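Side-chain contacts in CS1 fimbrial subunit A (Escherichia coli, PDB 4HJI), which builds the fimbriae, polar filaments on the bacterial surface that enable the bacterium to colonize the epithelium of specific host organs: residues A[109-114]-A[120-125]; A[86-91]-A[144-149]; A[40-45]-A[49-54]. All blocks are in the same frame, centred on the assembly; numbering follows the deposited sequence. Where two conformers were deposited one is given.

The first loop to close is contact 3, a short one in which strand 38-44 turns back onto the beginning of strand 49-61. Contact 2 opens next, at 86-91 near the start of strand 87-94, and closes only when the chain arrives at 144-149. The whole of contact 1, from 109-114 to 120-125, falls within that long interval. Contacts 2 and 3 lie on the same side of the chain's centre and touch, Ile-88 CD1 being 3.9 Å from Phe-50 CE1. Contact 1 sits across the centre from contact 2, yet strand 119-131, whose first half supplies 120-125, neighbours both 49-61 and 87-94 and so relates all three.

Contact 1: A[109-114]-A[120-125]; sequences NDLNFA and KVSSTQ
Lys-120 meets Ala-114 and Phe-113 through the aliphatic part of its side chain. The chain bends at chi2 and lays CD 3.8 Å from Ala-114 O, while the charged end leads away; a long, flexible lysine suits this half-covered place. Val-121 and Ala-114 form an antiparallel hydrogen-bonded pair, each amide N-H donating to the other's carbonyl: Ala-114 N to Val-121 O is 2.8 Å and Val-121 N to Ala-114 O is also 2.8 Å. The small alanine projects from the same sheet face as the branched valine, which further touches Val-58 and His-60. Ser-122 is buried against Leu-111 and Phe-113. Its CB lies 3.9 Å from Leu-111 CB, and its N is 3.5 Å from Phe-113 CD1; Leu-111 CB in turn lies over the rim of one face of the Phe-113 ring. OG, turned between the backbone N and the carbonyl carbon (chi1 74°), can therefore bond to Ser-123 O at 2.8 Å; it is also hydrogen-bonded to Val-59 N, so the buried hydroxyl has two protein partners. At Ser-123 the backbone N binds Leu-111 O at 2.9 Å, with the donor nearly in line with the carbonyl, tying Leu-111, at the end of the short helix, to the chain just past the bridge between Ala-114 and Val-121. Gln-125 brings its CG to 4.1 Å from Leu-111 CD2, the two side chains crossing at about a right angle. The arrangement is a short helix, left at Asn-112 with positive phi, running into strand 114-116 of a beta hairpin with strand 119-131.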
ATOM      1  N   ASN A 109     -15.256 -14.397   0.113  1.00 28.96           N
ATOM      2  CA  ASN A 109     -15.730 -14.724  -1.233  1.00 29.63           C
ATOM      3  C   ASN A 109     -15.076 -13.885  -2.349  1.00 28.70           C
ATOM      4  O   ASN A 109     -14.906 -14.367  -3.457  1.00 29.05           O
ATOM      5  CB  ASN A 109     -17.263 -14.660  -1.316  1.00 31.12           C
ATOM      6  CG  ASN A 109     -17.925 -15.752  -0.505  0.50 32.41           C
ATOM      7  OD1 ASN A 109     -17.472 -16.896  -0.509  0.50 32.73           O
ATOM      8  ND2 ASN A 109     -19.003 -15.410   0.191  0.50 33.40           N
ATOM      9  N   ASP A 110     -14.715 -12.644  -2.030  0.50 27.80           N
ATOM     10  CA  ASP A 110     -14.068 -11.740  -2.979  0.50 27.10           C
ATOM     11  C   ASP A 110     -12.561 -12.016  -3.131  0.50 25.86           C
ATOM     12  O   ASP A 110     -11.928 -11.498  -4.051  0.50 25.30           O
ATOM     13  CB  ASP A 110     -14.291 -10.286  -2.545  0.50 26.89           C
ATOM     14  CG  ASP A 110     -13.668  -9.285  -3.503  0.50 26.45           C
ATOM     15  OD1 ASP A 110     -13.647  -8.080  -3.174  0.50 26.35           O
ATOM     16  OD2 ASP A 110     -13.192  -9.695  -4.584  0.50 26.72           O
ATOM     17  N   LEU A 111     -11.994 -12.824  -2.234  1.00 25.53           N
ATOM     18  CA  LEU A 111     -10.572 -13.198  -2.310  1.00 24.75           C
ATOM     19  C   LEU A 111     -10.326 -14.485  -3.084  1.00 25.54           C
ATOM     20  O   LEU A 111      -9.192 -14.763  -3.464  1.00 24.76           O
ATOM     21  CB  LEU A 111      -9.971 -13.284  -0.916  1.00 24.21           C
ATOM     22  CG  LEU A 111      -9.829 -11.904  -0.257  1.00 23.47           C
ATOM     23  CD1 LEU A 111      -9.741 -12.037   1.253  1.00 23.60           C
ATOM     24  CD2 LEU A 111      -8.647 -11.114  -0.802  1.00 22.54           C
ATOM     25  N   ASN A 112     -11.382 -15.266  -3.326  1.00 27.02           N
ATOM     26  CA  ASN A 112     -11.292 -16.468  -4.161  1.00 28.26           C
ATOM     27  C   ASN A 112     -10.157 -17.394  -3.713  1.00 27.99           C
ATOM     28  O   ASN A 112      -9.273 -17.718  -4.503  1.00 28.11           O
ATOM     29  CB  ASN A 112     -11.079 -16.088  -5.633  1.00 28.58           C
ATOM     30  CG  ASN A 112     -12.163 -15.183  -6.173  1.00 29.38           C
ATOM     31  OD1 ASN A 112     -13.345 -15.532  -6.180  1.00 30.84           O
ATOM     32  ND2 ASN A 112     -11.758 -14.027  -6.667  1.00 29.12           N
ATOM     33  N   PHE A 113     -10.195 -17.810  -2.450  1.00 27.99           N
ATOM     34  CA  PHE A 113      -9.085 -18.539  -1.829  1.00 27.81           C
ATOM     35  C   PHE A 113      -8.891 -19.913  -2.457  1.00 28.93           C
ATOM     36  O   PHE A 113      -9.844 -20.681  -2.569  1.00 30.18           O
ATOM     37  CB  PHE A 113      -9.301 -18.701  -0.319  1.00 27.91           C
ATOM     38  CG  PHE A 113      -8.937 -17.481   0.493  1.00 26.68           C
ATOM     39  CD1 PHE A 113      -7.611 -17.070   0.598  1.00 25.62           C
ATOM     40  CD2 PHE A 113      -9.909 -16.772   1.194  1.00 26.79           C
ATOM     41  CE1 PHE A 113      -7.261 -15.961   1.346  1.00 24.66           C
ATOM     42  CE2 PHE A 113      -9.569 -15.658   1.945  1.00 25.82           C
ATOM     43  CZ  PHE A 113      -8.248 -15.253   2.028  1.00 24.83           C
ATOM     44  N   ALA A 114      -7.658 -20.193  -2.873  1.00 28.59           N
ATOM     45  CA  ALA A 114      -7.255 -21.509  -3.375  1.00 29.82           C
ATOM     46  C   ALA A 114      -6.418 -22.220  -2.306  1.00 30.13           C
ATOM     47  O   ALA A 114      -5.674 -21.587  -1.557  1.00 29.03           O
ATOM     48  CB  ALA A 114      -6.452 -21.363  -4.655  1.00 29.55           C
ATOM     49  N   LYS A 120      -4.096 -21.259   2.621  1.00 25.48           N
ATOM     50  CA  LYS A 120      -4.973 -20.813   1.573  1.00 24.88           C
ATOM     51  C   LYS A 120      -4.450 -19.495   1.044  1.00 23.09           C
ATOM     52  O   LYS A 120      -3.969 -18.663   1.817  1.00 22.09           O
ATOM     53  CB  LYS A 120      -6.377 -20.647   2.158  1.00 25.44           C
ATOM     54  CG  LYS A 120      -7.075 -21.974   2.461  1.00 27.19           C
ATOM     55  CD  LYS A 120      -8.009 -22.398   1.332  1.00 27.95           C
ATOM     56  CE  LYS A 120      -8.973 -23.500   1.747  1.00 29.68           C
ATOM     57  NZ  LYS A 120      -8.331 -24.591   2.529  1.00 30.74           N
ATOM     58  N   VAL A 121      -4.496 -19.332  -0.275  1.00 22.58           N
ATOM     59  CA  VAL A 121      -3.967 -18.133  -0.910  1.00 21.29           C
ATOM     60  C   VAL A 121      -5.025 -17.551  -1.832  1.00 21.07           C
ATOM     61  O   VAL A 121      -5.691 -18.285  -2.562  1.00 21.90           O
ATOM     62  CB  VAL A 121      -2.631 -18.368  -1.706  1.00 21.23           C
ATOM     63  CG1 VAL A 121      -1.967 -17.052  -2.073  0.50 20.05           C
ATOM     64  CG2 VAL A 121      -1.686 -19.308  -0.979  0.50 21.85           C
ATOM     65  N   SER A 122      -5.161 -16.229  -1.797  1.00 19.96           N
ATOM     66  CA  SER A 122      -6.165 -15.530  -2.600  1.00 19.90           C
ATOM     67  C   SER A 122      -5.755 -15.483  -4.067  1.00 19.93           C
ATOM     68  O   SER A 122      -4.595 -15.709  -4.403  1.00 19.73           O
ATOM     69  CB  SER A 122      -6.330 -14.098  -2.082  1.00 18.94           C
ATOM     70  OG  SER A 122      -5.211 -13.308  -2.453  1.00 17.96           O
ATOM     71  N   SER A 123      -6.704 -15.188  -4.951  1.00 20.34           N
ATOM     72  CA  SER A 123      -6.348 -14.796  -6.306  1.00 20.36           C
ATOM     73  C   SER A 123      -5.599 -13.459  -6.244  1.00 19.27           C
ATOM     74  O   SER A 123      -5.581 -12.791  -5.210  1.00 18.45           O
ATOM     75  CB  SER A 123      -7.607 -14.650  -7.164  1.00 21.20           C
ATOM     76  OG  SER A 123      -8.482 -13.726  -6.556  1.00 20.90           O
ATOM     77  N   THR A 124      -5.002 -13.059  -7.361  1.00 19.37           N
ATOM     78  CA  THR A 124      -4.203 -11.839  -7.390  1.00 18.68           C
ATOM     79  C   THR A 124      -5.039 -10.595  -7.099  1.00 18.33           C
ATOM     80  O   THR A 124      -6.119 -10.407  -7.680  1.00 18.97           O
ATOM     81  CB  THR A 124      -3.444 -11.696  -8.726  1.00 19.08           C
ATOM     82  OG1 THR A 124      -2.609 -12.841  -8.902  1.00 19.84           O
ATOM     83  CG2 THR A 124      -2.594 -10.453  -8.753  1.00 18.33           C
ATOM     84  N   GLN A 125      -4.514  -9.772  -6.191  1.00 17.46           N
ATOM     85  CA  GLN A 125      -5.085  -8.499  -5.794  1.00 17.18           C
ATOM     86  C   GLN A 125      -4.093  -7.376  -6.050  1.00 16.57           C
ATOM     87  O   GLN A 125      -2.892  -7.472  -5.723  1.00 16.00           O
ATOM     88  CB  GLN A 125      -5.458  -8.500  -4.323  1.00 16.99           C
ATOM     89  CG  GLN A 125      -6.233  -9.726  -3.866  1.00 17.82           C
ATOM     90  CD  GLN A 125      -7.609  -9.844  -4.497  1.00 18.80           C
ATOM     91  OE1 GLN A 125      -8.125 -10.955  -4.672  1.00 19.78           O
ATOM     92  NE2 GLN A 125      -8.208  -8.714  -4.851  1.00 18.85           N
TER

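Contact 2: A[86-91]-A[144-149]; sequences LQIPVS and GQYQGL
Tyr-146 meets Ile-88 and Leu-86 entirely through side chains. Its CB points from strand 144-156 toward 86-91 and acts as the stem of the group. With CG anti to the carbonyl carbon (chi1 -64°), the ring stands where one of its faces receives the tip of Ile-88. Tyr-146 CG is 3.7 Å from Ile-88 CD1, and the tyrosine's own CD1 is only grazed by that methyl. On the other side the fit is closer: CD2 of Tyr-146 lies 3.5 Å from Ile-88 CD1 and 3.9 Å from Ile-88 CG1. Tyr-146 CE2, next along this side, meets both isoleucine carbons as well and comes within 4.1 Å of Leu-86 CD2. Ile-88 CD1 is 3.7 Å from the centroid of the Tyr-146 ring and 20° off the ring normal, a CH-pi contact over the face, displaced somewhat toward the rim. Isoleucine suits the place because its CG1 branch is extended (chi2 170°) and carries CD1 out to the ring, the two side chains crossing at about a right angle. CZ sees the isoleucine methyl only at the margin of contact. At the tip, Tyr-146 OH is 3.5 Å from Leu-86 CD2, a methyl beside a polar atom whose hydrogen bond goes instead to Thr-142 O. Tyrosine thus gives an apolar face to the buried interior while its hydroxyl still finds a partner. Further out, Tyr-146 touches Val-173 of strand 163-173 and Asn-80 of strand 68-80, and Ile-88 touches Ala-131 of strand 119-131. Strands 87-94 and 144-156 each pair antiparallel with strand 68-80, and the ring and its two aliphatic partners pack between them.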
ATOM      1  N   LEU A  86       6.893  20.689   3.236  1.00 24.00           N
ATOM      2  CA  LEU A  86       6.392  20.559   1.876  1.00 23.78           C
ATOM      3  C   LEU A  86       6.057  19.090   1.574  1.00 22.33           C
ATOM      4  O   LEU A  86       6.947  18.234   1.517  1.00 21.53           O
ATOM      5  CB  LEU A  86       7.440  21.080   0.902  1.00 24.43           C
ATOM      6  CG  LEU A  86       6.968  21.263  -0.525  1.00 24.85           C
ATOM      7  CD1 LEU A  86       6.037  22.461  -0.587  1.00 26.19           C
ATOM      8  CD2 LEU A  86       8.163  21.464  -1.436  1.00 25.34           C
ATOM      9  N   GLN A  87       4.773  18.806   1.377  1.00 21.96           N
ATOM     10  CA  GLN A  87       4.268  17.444   1.458  1.00 20.83           C
ATOM     11  C   GLN A  87       3.337  17.086   0.306  1.00 20.27           C
ATOM     12  O   GLN A  87       2.473  17.890  -0.097  1.00 21.02           O
ATOM     13  CB  GLN A  87       3.571  17.249   2.802  1.00 21.15           C
ATOM     14  CG  GLN A  87       4.517  17.207   4.003  1.00 21.58           C
ATOM     15  CD  GLN A  87       3.790  17.080   5.333  1.00 22.15           C
ATOM     16  OE1 GLN A  87       2.587  16.836   5.375  1.00 22.80           O
ATOM     17  NE2 GLN A  87       4.518  17.249   6.423  1.00 22.75           N
ATOM     18  N   ILE A  88       3.504  15.871  -0.216  1.00 18.95           N
ATOM     19  CA  ILE A  88       2.683  15.341  -1.311  1.00 18.62           C
ATOM     20  C   ILE A  88       1.822  14.218  -0.736  1.00 17.80           C
ATOM     21  O   ILE A  88       2.355  13.238  -0.220  1.00 16.94           O
ATOM     22  CB  ILE A  88       3.553  14.770  -2.458  1.00 18.28           C
ATOM     23  CG1 ILE A  88       4.478  15.845  -3.031  1.00 19.11           C
ATOM     24  CG2 ILE A  88       2.674  14.152  -3.544  1.00 18.18           C
ATOM     25  CD1 ILE A  88       5.518  15.312  -3.999  1.00 18.95           C
ATOM     26  N   PRO A  89       0.475  14.351  -0.801  1.00 18.06           N
ATOM     27  CA  PRO A  89      -0.364  13.287  -0.241  1.00 17.60           C
ATOM     28  C   PRO A  89      -0.320  12.001  -1.065  1.00 17.02           C
ATOM     29  O   PRO A  89      -0.151  12.044  -2.287  1.00 17.26           O
ATOM     30  CB  PRO A  89      -1.774  13.898  -0.259  1.00 18.43           C
ATOM     31  CG  PRO A  89      -1.713  14.844  -1.384  1.00 19.21           C
ATOM     32  CD  PRO A  89      -0.339  15.427  -1.404  1.00 19.18           C
ATOM     33  N   VAL A  90      -0.417  10.863  -0.385  1.00 16.56           N
ATOM     34  CA  VAL A  90      -0.367   9.555  -1.041  1.00 16.25           C
ATOM     35  C   VAL A  90      -1.672   8.833  -0.778  1.00 16.55           C
ATOM     36  O   VAL A  90      -2.178   8.859   0.356  1.00 16.60           O
ATOM     37  CB  VAL A  90       0.796   8.694  -0.494  1.00 15.51           C
ATOM     38  CG1 VAL A  90       0.736   7.250  -1.013  1.00 15.04           C
ATOM     39  CG2 VAL A  90       2.142   9.309  -0.862  1.00 15.56           C
ATOM     40  N   SER A  91      -2.214   8.225  -1.836  1.00 17.03           N
ATOM     41  CA  SER A  91      -3.379   7.360  -1.780  1.00 17.45           C
ATOM     42  C   SER A  91      -2.941   5.928  -2.031  1.00 16.65           C
ATOM     43  O   SER A  91      -2.009   5.683  -2.809  1.00 16.68           O
ATOM     44  CB  SER A  91      -4.396   7.799  -2.845  1.00 18.56           C
ATOM     45  OG  SER A  91      -4.964   9.053  -2.504  1.00 19.71           O
ATOM     46  N   GLY A 144      13.222  18.120  -6.670  1.00 27.39           N
ATOM     47  CA  GLY A 144      14.028  17.443  -5.664  1.00 26.30           C
ATOM     48  C   GLY A 144      13.337  16.212  -5.125  1.00 24.60           C
ATOM     49  O   GLY A 144      12.365  15.712  -5.689  1.00 23.86           O
ATOM     50  N   GLN A 145      13.845  15.733  -3.998  1.00 23.51           N
ATOM     51  CA  GLN A 145      13.454  14.437  -3.483  1.00 22.09           C
ATOM     52  C   GLN A 145      12.421  14.553  -2.380  1.00 20.72           C
ATOM     53  O   GLN A 145      12.446  15.487  -1.583  1.00 20.71           O
ATOM     54  CB  GLN A 145      14.693  13.709  -2.982  1.00 22.83           C
ATOM     55  CG  GLN A 145      15.779  13.580  -4.039  1.00 24.23           C
ATOM     56  CD  GLN A 145      16.814  12.528  -3.668  1.00 24.90           C
ATOM     57  OE1 GLN A 145      17.975  12.599  -4.080  1.00 26.47           O
ATOM     58  NE2 GLN A 145      16.386  11.528  -2.889  1.00 24.66           N
ATOM     59  N   TYR A 146      11.502  13.591  -2.372  1.00 19.21           N
ATOM     60  CA  TYR A 146      10.421  13.497  -1.408  1.00 18.39           C
ATOM     61  C   TYR A 146      10.409  12.069  -0.875  1.00 17.43           C
ATOM     62  O   TYR A 146      10.687  11.137  -1.627  1.00 17.20           O
ATOM     63  CB  TYR A 146       9.087  13.795  -2.103  1.00 18.32           C
ATOM     64  CG  TYR A 146       8.983  15.209  -2.629  1.00 19.28           C
ATOM     65  CD1 TYR A 146       9.665  15.601  -3.778  1.00 19.89           C
ATOM     66  CD2 TYR A 146       8.222  16.163  -1.955  1.00 19.67           C
ATOM     67  CE1 TYR A 146       9.580  16.902  -4.256  1.00 20.94           C
ATOM     68  CE2 TYR A 146       8.134  17.468  -2.424  1.00 20.74           C
ATOM     69  CZ  TYR A 146       8.816  17.827  -3.565  1.00 21.34           C
ATOM     70  OH  TYR A 146       8.708  19.126  -3.994  1.00 22.63           O
ATOM     71  N   GLN A 147      10.100  11.918   0.414  0.50 17.06           N
ATOM     72  CA  GLN A 147      10.153  10.631   1.104  0.50 16.44           C
ATOM     73  C   GLN A 147       9.030  10.455   2.084  0.50 16.17           C
ATOM     74  O   GLN A 147       8.647  11.404   2.755  0.50 16.57           O
ATOM     75  CB  GLN A 147      11.397  10.544   1.980  0.50 16.75           C
ATOM     76  CG  GLN A 147      12.706  10.465   1.256  0.50 17.15           C
ATOM     77  CD  GLN A 147      13.793   9.951   2.184  0.50 17.41           C
ATOM     78  OE1 GLN A 147      14.423   8.956   1.889  0.50 17.38           O
ATOM     79  NE2 GLN A 147      13.963  10.595   3.338  0.50 17.84           N
ATOM     80  N   GLY A 148       8.553   9.225   2.219  1.00 15.65           N
ATOM     81  CA  GLY A 148       7.571   8.907   3.251  1.00 15.81           C
ATOM     82  C   GLY A 148       7.406   7.416   3.398  1.00 15.58           C
ATOM     83  O   GLY A 148       7.993   6.653   2.648  1.00 15.21           O
ATOM     84  N   LEU A 149       6.629   7.017   4.390  1.00 16.21           N
ATOM     85  CA  LEU A 149       6.301   5.610   4.621  1.00 16.26           C
ATOM     86  C   LEU A 149       4.841   5.321   4.314  1.00 16.21           C
ATOM     87  O   LEU A 149       3.944   6.105   4.652  1.00 17.34           O
ATOM     88  CB  LEU A 149       6.569   5.241   6.078  1.00 16.94           C
ATOM     89  CG  LEU A 149       7.962   5.488   6.622  1.00 17.71           C
ATOM     90  CD1 LEU A 149       8.005   5.145   8.102  1.00 18.47           C
ATOM     91  CD2 LEU A 149       9.006   4.685   5.879  1.00 17.70           C
TER

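Contact 3: A[40-45]-A[49-54]; sequences ALTYSP and NFEAHT
Tyr-43 and Phe-50 stack edge-to-face, the tyrosine edge toward the phenylalanine face, with centroids 5.2 Å apart and planes at 60°. Tyr-43 CD2 sits over the rim of that face, and Tyr-43 CB is 3.7 Å from Phe-50 CE2. Having CG opposite the backbone N (chi1 -174°) swings the tyrosine ring into this place. Leu-41 CB adds apolar cover 4.0 Å from Phe-50 CD2, and Leu-41 CD2 lies 3.8 Å from His-53 CB. An alanine in place of Phe-50 would probably leave the Tyr-43 edge without its face and open a gap beside Leu-41. Backbone bonds set these side chains: Glu-51 N donates to Thr-42 O at 2.9 Å, and Ser-44 N to Asn-49 O at 2.8 Å. Beyond Glu-51 the strands part, and a water bridges Thr-42 N and Glu-51 O. Asn-49 suits its place because OD1 accepts from Phe-50 N and also bonds Ala-133 N. Phe-50 further touches Ala-171 and Val-173 of strand 163-173, which runs parallel to strand 38-44. This is a beta hairpin within an immunoglobulin-like pilin fold, where strand 163-173 probably plays the complementing-strand role, as in donor-strand-exchanged chaperone-usher pilins.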
ATOM      1  N   ALA A  40      10.284   3.250  -5.479  1.00 14.58           N
ATOM      2  CA  ALA A  40      10.637   4.551  -6.030  1.00 15.18           C
ATOM      3  C   ALA A  40       9.610   4.866  -7.104  1.00 15.44           C
ATOM      4  O   ALA A  40       9.473   4.100  -8.065  1.00 15.84           O
ATOM      5  CB  ALA A  40      12.027   4.525  -6.644  1.00 15.86           C
ATOM      6  N   LEU A  41       8.890   5.978  -6.953  1.00 15.53           N
ATOM      7  CA  LEU A  41       7.882   6.380  -7.927  1.00 15.99           C
ATOM      8  C   LEU A  41       8.505   7.069  -9.125  1.00 17.12           C
ATOM      9  O   LEU A  41       9.595   7.647  -9.051  1.00 17.57           O
ATOM     10  CB  LEU A  41       6.844   7.304  -7.290  1.00 15.79           C
ATOM     11  CG  LEU A  41       6.227   6.802  -5.992  1.00 14.99           C
ATOM     12  CD1 LEU A  41       5.299   7.872  -5.463  1.00 15.16           C
ATOM     13  CD2 LEU A  41       5.497   5.498  -6.226  1.00 14.67           C
ATOM     14  N   THR A  42       7.817   6.989 -10.250  1.00 17.76           N
ATOM     15  CA  THR A  42       8.291   7.595 -11.475  1.00 19.03           C
ATOM     16  C   THR A  42       7.534   8.897 -11.736  1.00 19.73           C
ATOM     17  O   THR A  42       6.316   8.906 -11.730  1.00 19.56           O
ATOM     18  CB  THR A  42       8.097   6.628 -12.653  1.00 19.62           C
ATOM     19  OG1 THR A  42       8.918   5.470 -12.431  1.00 19.47           O
ATOM     20  CG2 THR A  42       8.495   7.276 -13.951  1.00 20.90           C
ATOM     21  N   TYR A  43       8.268   9.987 -11.932  1.00 20.60           N
ATOM     22  CA  TYR A  43       7.659  11.270 -12.252  1.00 21.65           C
ATOM     23  C   TYR A  43       7.388  11.387 -13.751  1.00 22.91           C
ATOM     24  O   TYR A  43       8.137  10.843 -14.575  1.00 23.56           O
ATOM     25  CB  TYR A  43       8.581  12.386 -11.773  1.00 22.09           C
ATOM     26  CG  TYR A  43       8.047  13.787 -11.895  1.00 22.99           C
ATOM     27  CD1 TYR A  43       8.654  14.700 -12.743  1.00 24.38           C
ATOM     28  CD2 TYR A  43       6.970  14.218 -11.134  1.00 22.68           C
ATOM     29  CE1 TYR A  43       8.189  15.997 -12.856  1.00 25.34           C
ATOM     30  CE2 TYR A  43       6.498  15.518 -11.238  1.00 23.69           C
ATOM     31  CZ  TYR A  43       7.113  16.399 -12.107  1.00 24.96           C
ATOM     32  OH  TYR A  43       6.683  17.697 -12.220  1.00 26.16           O
ATOM     33  N   SER A  44       6.297  12.074 -14.096  1.00 23.61           N
ATOM     34  CA  SER A  44       5.922  12.327 -15.471  1.00 24.98           C
ATOM     35  C   SER A  44       5.828  13.839 -15.654  1.00 26.06           C
ATOM     36  O   SER A  44       4.832  14.445 -15.266  1.00 26.10           O
ATOM     37  CB  SER A  44       4.577  11.655 -15.780  1.00 24.92           C
ATOM     38  OG  SER A  44       4.134  11.937 -17.094  1.00 26.39           O
ATOM     39  N   PRO A  45       6.877  14.456 -16.218  1.00 27.01           N
ATOM     40  CA  PRO A  45       6.936  15.914 -16.353  1.00 28.20           C
ATOM     41  C   PRO A  45       5.811  16.562 -17.153  1.00 29.48           C
ATOM     42  O   PRO A  45       5.536  17.731 -16.923  1.00 30.32           O
ATOM     43  CB  PRO A  45       8.264  16.153 -17.079  1.00 29.22           C
ATOM     44  CG  PRO A  45       9.096  14.978 -16.749  1.00 28.13           C
ATOM     45  CD  PRO A  45       8.152  13.823 -16.599  1.00 27.07           C
ATOM     46  N   ASN A  49       3.130  15.169 -12.382  1.00 24.67           N
ATOM     47  CA  ASN A  49       2.624  14.182 -11.431  1.00 23.23           C
ATOM     48  C   ASN A  49       3.306  12.819 -11.581  1.00 22.27           C
ATOM     49  O   ASN A  49       4.032  12.552 -12.534  1.00 22.74           O
ATOM     50  CB  ASN A  49       1.092  14.040 -11.576  1.00 23.60           C
ATOM     51  CG  ASN A  49       0.389  13.757 -10.249  1.00 22.80           C
ATOM     52  OD1 ASN A  49       1.001  13.275  -9.290  1.00 21.68           O
ATOM     53  ND2 ASN A  49      -0.924  14.058 -10.199  1.00 23.66           N
ATOM     54  N   PHE A  50       3.058  11.966 -10.608  1.00 20.95           N
ATOM     55  CA  PHE A  50       3.687  10.671 -10.540  1.00 20.05           C
ATOM     56  C   PHE A  50       2.824   9.596 -11.132  1.00 19.89           C
ATOM     57  O   PHE A  50       1.588   9.697 -11.116  1.00 20.08           O
ATOM     58  CB  PHE A  50       3.989  10.385  -9.092  1.00 19.05           C
ATOM     59  CG  PHE A  50       5.052  11.277  -8.553  1.00 19.30           C
ATOM     60  CD1 PHE A  50       4.737  12.403  -7.828  1.00 19.70           C
ATOM     61  CD2 PHE A  50       6.377  11.015  -8.838  1.00 19.44           C
ATOM     62  CE1 PHE A  50       5.739  13.232  -7.333  1.00 20.03           C
ATOM     63  CE2 PHE A  50       7.380  11.833  -8.361  1.00 19.81           C
ATOM     64  CZ  PHE A  50       7.057  12.955  -7.617  1.00 20.06           C
ATOM     65  N   GLU A  51       3.477   8.590 -11.704  1.00 19.57           N
ATOM     66  CA  GLU A  51       2.777   7.421 -12.199  1.00 19.52           C
ATOM     67  C   GLU A  51       2.294   6.622 -10.992  1.00 18.57           C
ATOM     68  O   GLU A  51       2.921   6.627  -9.932  1.00 17.97           O
ATOM     69  CB  GLU A  51       3.706   6.545 -13.046  1.00 19.61           C
ATOM     70  CG  GLU A  51       4.260   7.208 -14.297  1.00 20.72           C
ATOM     71  CD  GLU A  51       3.212   7.407 -15.359  1.00 21.74           C
ATOM     72  OE1 GLU A  51       3.460   8.179 -16.306  1.00 22.76           O
ATOM     73  OE2 GLU A  51       2.136   6.779 -15.239  1.00 21.55           O
ATOM     74  N   ALA A  52       1.168   5.947 -11.149  1.00 18.73           N
ATOM     75  CA  ALA A  52       0.764   4.989 -10.123  1.00 17.88           C
ATOM     76  C   ALA A  52       1.769   3.862 -10.081  1.00 17.55           C
ATOM     77  O   ALA A  52       2.347   3.488 -11.099  1.00 17.82           O
ATOM     78  CB  ALA A  52      -0.629   4.454 -10.411  1.00 18.31           C
ATOM     79  N   HIS A  53       1.992   3.336  -8.894  1.00 16.78           N
ATOM     80  CA  HIS A  53       2.845   2.164  -8.732  1.00 16.59           C
ATOM     81  C   HIS A  53       2.005   0.994  -8.254  1.00 16.26           C
ATOM     82  O   HIS A  53       1.486   1.015  -7.138  1.00 15.59           O
ATOM     83  CB  HIS A  53       3.957   2.422  -7.749  1.00 16.51           C
ATOM     84  CG  HIS A  53       4.905   1.279  -7.609  1.00 16.63           C
ATOM     85  ND1 HIS A  53       6.072   1.192  -8.336  1.00 17.45           N
ATOM     86  CD2 HIS A  53       4.891   0.187  -6.800  1.00 16.53           C
ATOM     87  CE1 HIS A  53       6.740   0.108  -7.968  1.00 17.30           C
ATOM     88  NE2 HIS A  53       6.035  -0.527  -7.053  1.00 16.89           N
ATOM     89  N   THR A  54       1.920  -0.041  -9.083  1.00 16.55           N
ATOM     90  CA  THR A  54       1.067  -1.189  -8.817  1.00 16.61           C
ATOM     91  C   THR A  54       1.884  -2.439  -8.522  1.00 16.26           C
ATOM     92  O   THR A  54       2.871  -2.763  -9.229  1.00 16.96           O
ATOM     93  CB  THR A  54       0.091  -1.409  -9.982  1.00 17.70           C
ATOM     94  OG1 THR A  54      -0.707  -0.239 -10.136  1.00 18.26           O
ATOM     95  CG2 THR A  54      -0.822  -2.616  -9.739  1.00 17.98           C
TER
HETATM   96  O   HOH W   1       5.485   5.438 -10.007  1.00 19.19           O